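Local coordinates for cyanophage-like gp41-1 intein (Metagenome, PDB 6QAZ), which probably carries out protein splicing, excising itself and joining its flanking segments, as a naturally split intein here present as one chain, at residues A[42-47]-A[107-112]; A[48-53]-A[98-103]; A[89-94]-A[118-123]. One frame throughout, in Å; residues are numbered along the deposited sequence.

Contacts 1 and 2 join the same two long strands, 45-54 and 93-113, at successive levels. Their centres lie about 17 Å apart. Contact 2 is nested inside the loop closed by contact 1. Contact 3 lies about 18 Å from contact 2 and about 21 Å from contact 1, centre to centre, across the chain's centre from contact 1. It ties the turn between strands 86-89 and 93-113 to the C-terminal hairpin. Ile111 CD1 of contact 1 packs on Phe119 CE2 of contact 3 at 3.8 Å. Glu112 touches Asn128 and Leu118 touches His127, the terminal pair that in inteins typically serves C-terminal cleavage.

Contact 1. Residues A[42-47]-A[107-112]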
loop_
_atom_site.group_PDB
_atom_site.type_symbol
_atom_site.label_atom_id
_atom_site.label_comp_id
_atom_site.label_asym_id
_atom_site.label_seq_id
_atom_site.Cartn_x
_atom_site.Cartn_y
_atom_site.Cartn_z
ATOM N N PHE A 42 -10.766 8.914 1.089
ATOM C CA PHE A 42 -10.706 10.115 0.250
ATOM C C PHE A 42 -11.341 9.784 -1.082
ATOM O O PHE A 42 -11.554 8.627 -1.419
ATOM C CB PHE A 42 -9.260 10.586 0.113
ATOM C CG PHE A 42 -8.610 10.904 1.440
ATOM C CD1 PHE A 42 -9.011 11.999 2.197
ATOM C CD2 PHE A 42 -7.577 10.116 1.925
ATOM C CE1 PHE A 42 -8.397 12.271 3.414
ATOM C CE2 PHE A 42 -6.975 10.416 3.132
ATOM C CZ PHE A 42 -7.393 11.475 3.869
ATOM N N PRO A 43 -11.660 10.788 -1.915
ATOM C CA PRO A 43 -12.284 10.478 -3.196
ATOM C C PRO A 43 -11.390 9.628 -4.082
ATOM O O PRO A 43 -10.182 9.790 -4.100
ATOM C CB PRO A 43 -12.532 11.844 -3.819
ATOM C CG PRO A 43 -12.625 12.765 -2.642
ATOM C CD PRO A 43 -11.635 12.224 -1.642
ATOM N N LYS A 44 -12.024 8.737 -4.819
ATOM C CA LYS A 44 -11.339 7.998 -5.877
ATOM C C LYS A 44 -10.775 9.021 -6.867
ATOM O O LYS A 44 -11.372 10.039 -7.111
ATOM C CB LYS A 44 -12.273 7.156 -6.747
ATOM C CG LYS A 44 -12.385 5.686 -6.406
ATOM C CD LYS A 44 -13.628 5.037 -6.971
ATOM C CE LYS A 44 -13.993 5.438 -8.388
ATOM N NZ LYS A 44 -15.108 4.629 -8.933
ATOM N N SER A 45 -9.664 8.700 -7.480
ATOM C CA SER A 45 -8.910 9.599 -8.361
ATOM C C SER A 45 -8.281 8.788 -9.469
ATOM O O SER A 45 -7.862 7.739 -9.218
ATOM C CB SER A 45 -7.851 10.403 -7.593
ATOM O OG SER A 45 -6.879 9.528 -7.017
ATOM N N LYS A 46 -8.131 9.383 -10.638
ATOM C CA LYS A 46 -7.455 8.737 -11.753
ATOM C C LYS A 46 -6.042 9.273 -11.793
ATOM O O LYS A 46 -5.841 10.503 -11.863
ATOM C CB LYS A 46 -8.158 9.068 -13.054
ATOM C CG LYS A 46 -7.753 8.177 -14.213
ATOM C CD LYS A 46 -8.611 8.361 -15.446
ATOM C CE LYS A 46 -8.263 7.371 -16.536
ATOM N NZ LYS A 46 -8.570 7.904 -17.885
ATOM N N LYS A 47 -5.089 8.364 -11.735
ATOM C CA LYS A 47 -3.662 8.705 -11.696
ATOM C C LYS A 47 -2.897 7.659 -12.510
ATOM O O LYS A 47 -3.348 6.503 -12.677
ATOM C CB LYS A 47 -3.107 8.726 -10.260
ATOM C CG LYS A 47 -3.846 9.555 -9.226
ATOM C CD LYS A 47 -3.204 9.493 -7.834
ATOM C CE LYS A 47 -3.555 10.661 -6.943
ATOM N NZ LYS A 47 -4.489 10.274 -5.876
ATOM N N GLU A 107 -8.320 4.427 -12.125
ATOM C CA GLU A 107 -8.899 4.848 -10.843
ATOM C C GLU A 107 -8.134 4.168 -9.705
ATOM O O GLU A 107 -7.808 2.977 -9.780
ATOM C CB GLU A 107 -10.364 4.441 -10.783
ATOM C CG GLU A 107 -11.244 5.111 -11.810
ATOM C CD GLU A 107 -11.398 6.611 -11.682
ATOM O OE1 GLU A 107 -11.255 7.140 -10.575
ATOM O OE2 GLU A 107 -11.814 7.233 -12.680
ATOM N N LEU A 108 -7.863 4.938 -8.678
ATOM C CA LEU A 108 -7.145 4.473 -7.491
ATOM C C LEU A 108 -7.841 5.003 -6.255
ATOM O O LEU A 108 -8.547 6.037 -6.299
ATOM C CB LEU A 108 -5.701 4.964 -7.542
ATOM C CG LEU A 108 -4.831 4.551 -8.736
ATOM C CD1 LEU A 108 -3.505 5.259 -8.620
ATOM C CD2 LEU A 108 -4.612 3.075 -8.812
ATOM N N ILE A 109 -7.589 4.360 -5.128
ATOM C CA ILE A 109 -8.197 4.984 -3.965
ATOM C C ILE A 109 -7.228 5.065 -2.809
ATOM O O ILE A 109 -6.140 4.505 -2.735
ATOM C CB ILE A 109 -9.423 4.163 -3.646
ATOM C CG1 ILE A 109 -10.353 4.822 -2.636
ATOM C CG2 ILE A 109 -8.941 2.805 -3.188
ATOM C CD1 ILE A 109 -10.725 6.240 -2.930
ATOM N N ASP A 110 -7.643 5.978 -1.956
ATOM C CA ASP A 110 -6.777 6.535 -0.917
ATOM C C ASP A 110 -7.549 6.546 0.390
ATOM O O ASP A 110 -8.632 7.136 0.426
ATOM C CB ASP A 110 -6.433 7.937 -1.353
ATOM C CG ASP A 110 -5.385 8.594 -0.525
ATOM O OD1 ASP A 110 -4.748 7.954 0.327
ATOM O OD2 ASP A 110 -5.202 9.825 -0.783
ATOM N N ILE A 111 -6.988 5.964 1.436
ATOM C CA ILE A 111 -7.584 5.963 2.767
ATOM C C ILE A 111 -6.588 6.517 3.777
ATOM O O ILE A 111 -5.394 6.517 3.536
ATOM C CB ILE A 111 -8.069 4.555 3.174
ATOM C CG1 ILE A 111 -6.930 3.584 3.493
ATOM C CG2 ILE A 111 -8.994 3.973 2.122
ATOM C CD1 ILE A 111 -7.390 2.218 3.968
ATOM N N GLU A 112 -7.091 6.949 4.907
ATOM C CA GLU A 112 -6.288 7.347 6.066
ATOM C C GLU A 112 -6.612 6.408 7.214
ATOM O O GLU A 112 -7.814 6.177 7.484
ATOM C CB GLU A 112 -6.634 8.768 6.499
ATOM C CG GLU A 112 -5.791 9.254 7.635
ATOM C CD GLU A 112 -4.372 9.502 7.224
ATOM O OE1 GLU A 112 -4.053 9.682 6.010
ATOM O OE2 GLU A 112 -3.538 9.567 8.216
HETATM O O HOH W 1 -7.772 8.437 -4.627
HETATM O O HOH W 2 -11.861 9.586 -10.418
#
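Phe42 sets its ring beside the side chain of Glu112, and both point the same way. CE2 of Phe42 lies 3.8 Å from CB of Glu112. This is where strand 45-54 and the chain leading into it meet strand 93-113, in the antiparallel beta framework of the Hedgehog/intein (HINT) fold. Asp110 crosses the same ring obliquely. Its OD2 comes to 3.6 Å from CD2 of Phe42, with the carboxylate turned 50° from the ring plane. CG of Phe42 lies anti to its own carbonyl carbon (chi1 -59°), beside the backbone N. That nitrogen donates to Asp110 O at 2.9 Å. Backbone and ring thus both meet Asp110: the N bonds to its O, and CD2 touches its carboxylate.

Ser45 and Leu108 then form an antiparallel hydrogen-bonded pair. Ser45 N donates to Leu108 O, and Leu108 N donates to Ser45 O. Lys46 and Glu107 follow as a non-hydrogen-bonded pair. Beyond them, CB of Lys47 meets CD1 of Leu108 at 3.9 Å. Leu108 O also receives a water, which donates to Pro43 O as well and thus ties Leu108 to Pro43, in the chain leading into strand 45-54. The modelled Ser45 is one of two conformers. In it, OG donates to this water and accepts from Lys47 NZ, 2.8 Å from OG.

Contact 2. Residues A[48-53]-A[98-103]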
loop_
_atom_site.group_PDB
_atom_site.type_symbol
_atom_site.label_atom_id
_atom_site.label_comp_id
_atom_site.label_asym_id
_atom_site.label_seq_id
_atom_site.Cartn_x
_atom_site.Cartn_y
_atom_site.Cartn_z
ATOM N N LYS A 48 -1.710 8.029 -12.952
ATOM C CA LYS A 48 -0.783 7.026 -13.476
ATOM C C LYS A 48 -0.457 6.015 -12.396
ATOM O O LYS A 48 -0.206 6.383 -11.242
ATOM C CB LYS A 48 0.487 7.688 -14.013
ATOM C CG LYS A 48 1.494 6.766 -14.713
ATOM C CD LYS A 48 0.918 5.946 -15.869
ATOM C CE LYS A 48 0.454 6.810 -17.018
ATOM N NZ LYS A 48 1.551 7.643 -17.565
ATOM N N SER A 49 -0.424 4.749 -12.771
ATOM C CA SER A 49 -0.179 3.649 -11.833
ATOM C C SER A 49 1.113 2.936 -12.179
ATOM O O SER A 49 1.574 2.981 -13.317
ATOM C CB SER A 49 -1.349 2.720 -11.800
ATOM O OG SER A 49 -1.535 1.995 -12.997
ATOM N N TYR A 50 1.646 2.265 -11.173
ATOM C CA TYR A 50 2.917 1.550 -11.204
ATOM C C TYR A 50 2.738 0.247 -10.457
ATOM O O TYR A 50 2.081 0.198 -9.426
ATOM C CB TYR A 50 4.018 2.332 -10.483
ATOM C CG TYR A 50 4.308 3.655 -11.108
ATOM C CD1 TYR A 50 3.484 4.745 -10.878
ATOM C CD2 TYR A 50 5.396 3.835 -11.943
ATOM C CE1 TYR A 50 3.678 5.960 -11.482
ATOM C CE2 TYR A 50 5.643 5.078 -12.527
ATOM C CZ TYR A 50 4.750 6.121 -12.328
ATOM O OH TYR A 50 4.925 7.359 -12.896
ATOM N N LYS A 51 3.356 -0.810 -10.966
ATOM C CA LYS A 51 3.363 -2.110 -10.292
ATOM C C LYS A 51 4.729 -2.354 -9.676
ATOM O O LYS A 51 5.742 -2.345 -10.405
ATOM C CB LYS A 51 3.016 -3.243 -11.261
ATOM C CG LYS A 51 2.916 -4.602 -10.595
ATOM C CD LYS A 51 2.463 -5.676 -11.527
ATOM C CE LYS A 51 3.304 -5.797 -12.763
ATOM N NZ LYS A 51 2.999 -7.052 -13.490
ATOM N N ILE A 52 4.747 -2.652 -8.404
ATOM C CA ILE A 52 5.951 -3.088 -7.688
ATOM C C ILE A 52 5.856 -4.584 -7.486
ATOM O O ILE A 52 4.848 -5.058 -6.951
ATOM C CB ILE A 52 6.054 -2.349 -6.342
ATOM C CG1 ILE A 52 6.091 -0.846 -6.545
ATOM C CG2 ILE A 52 7.241 -2.863 -5.562
ATOM C CD1 ILE A 52 6.009 -0.051 -5.280
ATOM N N THR A 53 6.877 -5.322 -7.890
ATOM C CA THR A 53 6.940 -6.780 -7.722
ATOM C C THR A 53 8.126 -7.126 -6.837
ATOM O O THR A 53 9.263 -6.677 -7.128
ATOM C CB THR A 53 7.079 -7.507 -9.065
ATOM O OG1 THR A 53 5.995 -7.104 -9.919
ATOM C CG2 THR A 53 7.082 -9.010 -8.903
ATOM N N LEU A 98 12.031 -6.468 -7.087
ATOM C CA LEU A 98 12.604 -6.951 -8.357
ATOM C C LEU A 98 12.336 -5.970 -9.496
ATOM O O LEU A 98 13.214 -5.837 -10.372
ATOM C CB LEU A 98 12.009 -8.285 -8.742
ATOM C CG LEU A 98 12.387 -9.487 -7.916
ATOM C CD1 LEU A 98 11.836 -10.726 -8.588
ATOM C CD2 LEU A 98 13.869 -9.635 -7.702
ATOM N N LYS A 99 11.145 -5.382 -9.538
ATOM C CA LYS A 99 10.702 -4.585 -10.681
ATOM C C LYS A 99 9.798 -3.499 -10.184
ATOM O O LYS A 99 8.956 -3.770 -9.337
ATOM C CB LYS A 99 9.908 -5.408 -11.720
ATOM C CG LYS A 99 10.545 -6.638 -12.274
ATOM C CD LYS A 99 9.565 -7.383 -13.106
ATOM C CE LYS A 99 9.927 -8.857 -13.154
ATOM N NZ LYS A 99 9.232 -9.607 -14.214
ATOM N N ILE A 100 9.879 -2.359 -10.828
ATOM C CA ILE A 100 8.824 -1.336 -10.773
ATOM C C ILE A 100 8.464 -1.019 -12.218
ATOM O O ILE A 100 9.355 -0.679 -13.020
ATOM C CB ILE A 100 9.260 -0.101 -10.002
ATOM C CG1 ILE A 100 9.714 -0.494 -8.591
ATOM C CG2 ILE A 100 8.106 0.896 -9.983
ATOM C CD1 ILE A 100 9.980 0.627 -7.656
ATOM N N GLU A 101 7.219 -1.255 -12.573
ATOM C CA GLU A 101 6.720 -1.194 -13.974
ATOM C C GLU A 101 5.652 -0.099 -14.043
ATOM O O GLU A 101 4.610 -0.269 -13.415
ATOM C CB GLU A 101 6.166 -2.562 -14.442
ATOM C CG GLU A 101 5.702 -2.573 -15.916
ATOM C CD GLU A 101 5.130 -3.875 -16.472
ATOM O OE1 GLU A 101 5.828 -4.938 -16.370
ATOM O OE2 GLU A 101 3.993 -3.843 -17.053
ATOM N N GLU A 102 5.852 0.955 -14.830
ATOM C CA GLU A 102 4.784 1.931 -15.073
ATOM C C GLU A 102 3.701 1.236 -15.886
ATOM O O GLU A 102 4.017 0.569 -16.904
ATOM C CB GLU A 102 5.333 3.168 -15.751
ATOM C CG GLU A 102 4.287 4.251 -15.865
ATOM C CD GLU A 102 4.789 5.560 -16.431
ATOM O OE1 GLU A 102 6.014 5.742 -16.531
ATOM O OE2 GLU A 102 3.941 6.390 -16.771
ATOM N N LEU A 103 2.472 1.436 -15.475
ATOM C CA LEU A 103 1.308 0.873 -16.160
ATOM C C LEU A 103 0.569 2.047 -16.801
ATOM O O LEU A 103 1.191 2.831 -17.522
ATOM C CB LEU A 103 0.470 0.044 -15.174
ATOM C CG LEU A 103 1.190 -1.109 -14.492
ATOM C CD1 LEU A 103 0.210 -1.814 -13.578
ATOM C CD2 LEU A 103 1.762 -2.112 -15.489
HETATM O O HOH W 3 4.311 -7.183 -15.674
#
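Segments 48-53 and 98-103 run antiparallel; their axes make 154° and approach to 4.5 Å. Lys51 with Glu101 and Thr53 with Lys99 are hydrogen-bonded pairs. Tyr50 with Glu102 and Ile52 with Ile100 are non-hydrogen-bonded pairs. The Tyr50 ring lies alongside Glu102, CE2 of Tyr50 being 3.7 Å from CG of Glu102. Further along this face, CG1 of Ile52 and CG1 of Ile100 meet at 4.2 Å. Ile77 from a loop touches both Tyr50 and Ile100.

At the Thr53 end the pairing runs into a classic beta bulge. Leu98 and Lys99 both face Thr53, whose O takes a bond from Leu98 N at 2.8 Å and a weak one from Lys99 N.

Lys48, in one of its two conformers, bends at chi2, chi3 and chi4 and crosses Glu102 at about a right angle. Its NZ makes a salt bridge to Glu102 OE2 at 2.8 Å, nearly in line with the C-O bond. On the other face, Lys51 CB packs on Leu103 CD1. A water bridges Lys51 NZ to Glu101 OE1 in the modelled conformer of Glu101. Lys51 NZ also binds a citrate and a glycol, probably from the crystallisation liquor.

Contact 3. Residues A[89-94]-A[118-123]; sequences VKEMML and LFYAND
Val89 meets Asp123 first, through a CA-H...O contact of 3.3 Å from Val89 CA to Asp123 O. Lys90 N donates to the same Asp123 O at 2.9 Å. The side chain of Lys90 then crosses Tyr120 at about a right angle. CB of Lys90 sits over one face of the Tyr120 ring, 3.9 Å from its centroid and 17° off the normal, a CH-pi contact. The rest of the Lys90 chain runs on extended, and NZ bonds to Gln12.

A cis peptide bond leads into Glu91. Its chain bends at chi2 (56°), which swings CD back toward Tyr120. The Tyr120 hydroxyl donates to Glu91 OE2, with 2.6 Å between OH and OE2. OE2 lies in the plane of the ring, at its edge, yet the hydroxyl comes to it from above the carboxylate plane. Ring and carboxylate stand 81° apart. Met92 adds a weak bond from its N to Tyr120 OH at 3.3 Å. The hydroxyl thus donates to Glu91 and weakly accepts from Met92 N.

Met92 has left-handed backbone angles, and Met92 and Met93 together face Val89 in a G1 beta bulge. Met93 N and O both bond back to Val89, which closes the hairpin turn and starts strand 93-113. Tyr120 belongs to strand 118-121, which pairs antiparallel with strand 124-127. Met92 touches Leu125 of that second strand, while Phe119 packs on Val113, farther along strand 93-113.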
loop_
_atom_site.group_PDB
_atom_site.type_symbol
_atom_site.label_atom_id
_atom_site.label_comp_id
_atom_site.label_asym_id
_atom_site.label_seq_id
_atom_site.Cartn_x
_atom_site.Cartn_y
_atom_site.Cartn_z
ATOM N N VAL A 89 7.300 -7.380 4.243
ATOM C CA VAL A 89 6.121 -8.218 3.982
ATOM C C VAL A 89 5.661 -8.796 5.298
ATOM O O VAL A 89 6.363 -8.782 6.295
ATOM C CB VAL A 89 6.386 -9.312 2.940
ATOM C CG1 VAL A 89 6.823 -8.689 1.641
ATOM C CG2 VAL A 89 7.330 -10.388 3.424
ATOM N N LYS A 90 4.470 -9.334 5.315
ATOM C CA LYS A 90 3.941 -9.832 6.591
ATOM C C LYS A 90 4.846 -10.964 7.042
ATOM O O LYS A 90 5.164 -11.830 6.262
ATOM C CB LYS A 90 2.469 -10.195 6.487
ATOM C CG LYS A 90 1.772 -10.447 7.811
ATOM C CD LYS A 90 0.265 -10.686 7.657
ATOM C CE LYS A 90 -0.333 -11.357 8.871
ATOM N NZ LYS A 90 -1.693 -11.863 8.580
ATOM N N GLU A 91 5.276 -11.071 8.302
ATOM C CA GLU A 91 5.400 -10.111 9.380
ATOM C C GLU A 91 6.846 -9.593 9.481
ATOM O O GLU A 91 7.798 -10.252 10.028
ATOM C CB GLU A 91 5.091 -10.752 10.724
ATOM C CG GLU A 91 4.678 -9.751 11.788
ATOM C CD GLU A 91 3.485 -8.900 11.370
ATOM O OE1 GLU A 91 2.444 -9.458 11.053
ATOM O OE2 GLU A 91 3.629 -7.716 11.321
ATOM N N MET A 92 6.963 -8.356 9.091
ATOM C CA MET A 92 8.178 -7.530 9.057
ATOM C C MET A 92 9.375 -8.288 8.491
ATOM O O MET A 92 10.455 -8.098 8.979
ATOM C CB MET A 92 8.440 -6.984 10.452
ATOM C CG MET A 92 7.361 -6.030 10.917
ATOM S SD MET A 92 7.218 -4.640 9.834
ATOM C CE MET A 92 8.678 -3.673 10.178
ATOM N N MET A 93 9.182 -9.024 7.408
ATOM C CA MET A 93 10.301 -9.696 6.705
ATOM C C MET A 93 10.760 -8.829 5.522
ATOM O O MET A 93 9.897 -8.439 4.766
ATOM C CB MET A 93 9.886 -11.081 6.180
ATOM C CG MET A 93 9.432 -12.018 7.271
ATOM S SD MET A 93 10.732 -12.440 8.460
ATOM C CE MET A 93 11.747 -13.505 7.437
ATOM N N LEU A 94 12.043 -8.540 5.343
ATOM C CA LEU A 94 12.491 -7.711 4.221
ATOM C C LEU A 94 12.508 -8.530 2.945
ATOM O O LEU A 94 13.009 -9.658 2.942
ATOM C CB LEU A 94 13.884 -7.212 4.549
ATOM C CG LEU A 94 13.920 -6.101 5.581
ATOM C CD1 LEU A 94 15.297 -5.978 6.208
ATOM C CD2 LEU A 94 13.456 -4.777 4.982
ATOM N N LEU A 118 0.072 2.756 8.936
ATOM C CA LEU A 118 0.471 1.666 8.037
ATOM C C LEU A 118 -0.625 0.605 7.958
ATOM O O LEU A 118 -1.478 0.474 8.866
ATOM C CB LEU A 118 1.774 1.008 8.509
ATOM C CG LEU A 118 2.942 1.952 8.813
ATOM C CD1 LEU A 118 4.175 1.152 9.197
ATOM C CD2 LEU A 118 3.229 2.871 7.646
ATOM N N PHE A 119 -0.551 -0.210 6.927
ATOM C CA PHE A 119 -1.361 -1.420 6.841
ATOM C C PHE A 119 -0.723 -2.351 5.824
ATOM O O PHE A 119 -0.026 -1.911 4.895
ATOM C CB PHE A 119 -2.835 -1.144 6.502
ATOM C CG PHE A 119 -3.110 -0.338 5.259
ATOM C CD1 PHE A 119 -3.212 -0.914 4.015
ATOM C CD2 PHE A 119 -3.314 1.002 5.359
ATOM C CE1 PHE A 119 -3.503 -0.161 2.899
ATOM C CE2 PHE A 119 -3.644 1.744 4.246
ATOM C CZ PHE A 119 -3.690 1.171 3.000
ATOM N N TYR A 120 -0.988 -3.640 5.967
ATOM C CA TYR A 120 -0.574 -4.605 4.951
ATOM C C TYR A 120 -1.546 -4.568 3.772
ATOM O O TYR A 120 -2.768 -4.631 3.926
ATOM C CB TYR A 120 -0.542 -6.017 5.551
ATOM C CG TYR A 120 0.635 -6.246 6.488
ATOM C CD1 TYR A 120 1.925 -6.301 6.001
ATOM C CD2 TYR A 120 0.482 -6.389 7.861
ATOM C CE1 TYR A 120 3.028 -6.504 6.805
ATOM C CE2 TYR A 120 1.595 -6.608 8.691
ATOM C CZ TYR A 120 2.865 -6.658 8.150
ATOM O OH TYR A 120 4.007 -6.879 8.904
ATOM N N ALA A 121 -0.985 -4.494 2.586
ATOM C CA ALA A 121 -1.719 -4.386 1.317
ATOM C C ALA A 121 -1.154 -5.472 0.419
ATOM O O ALA A 121 0.046 -5.434 0.103
ATOM C CB ALA A 121 -1.538 -3.002 0.748
ATOM N N ASN A 122 -1.953 -6.464 0.079
ATOM C CA ASN A 122 -1.410 -7.677 -0.603
ATOM C C ASN A 122 -0.223 -8.244 0.186
ATOM O O ASN A 122 0.742 -8.747 -0.406
ATOM C CB ASN A 122 -1.040 -7.397 -2.036
ATOM C CG ASN A 122 -2.185 -6.891 -2.862
ATOM O OD1 ASN A 122 -3.357 -7.101 -2.551
ATOM N ND2 ASN A 122 -1.869 -6.243 -3.938
ATOM N N ASP A 123 -0.282 -8.168 1.509
ATOM C CA ASP A 123 0.751 -8.721 2.406
ATOM C C ASP A 123 2.062 -7.930 2.357
ATOM O O ASP A 123 3.053 -8.391 2.914
ATOM C CB ASP A 123 0.991 -10.202 2.203
ATOM C CG ASP A 123 -0.183 -11.062 2.528
ATOM O OD1 ASP A 123 -0.847 -10.763 3.510
ATOM O OD2 ASP A 123 -0.390 -12.080 1.838
#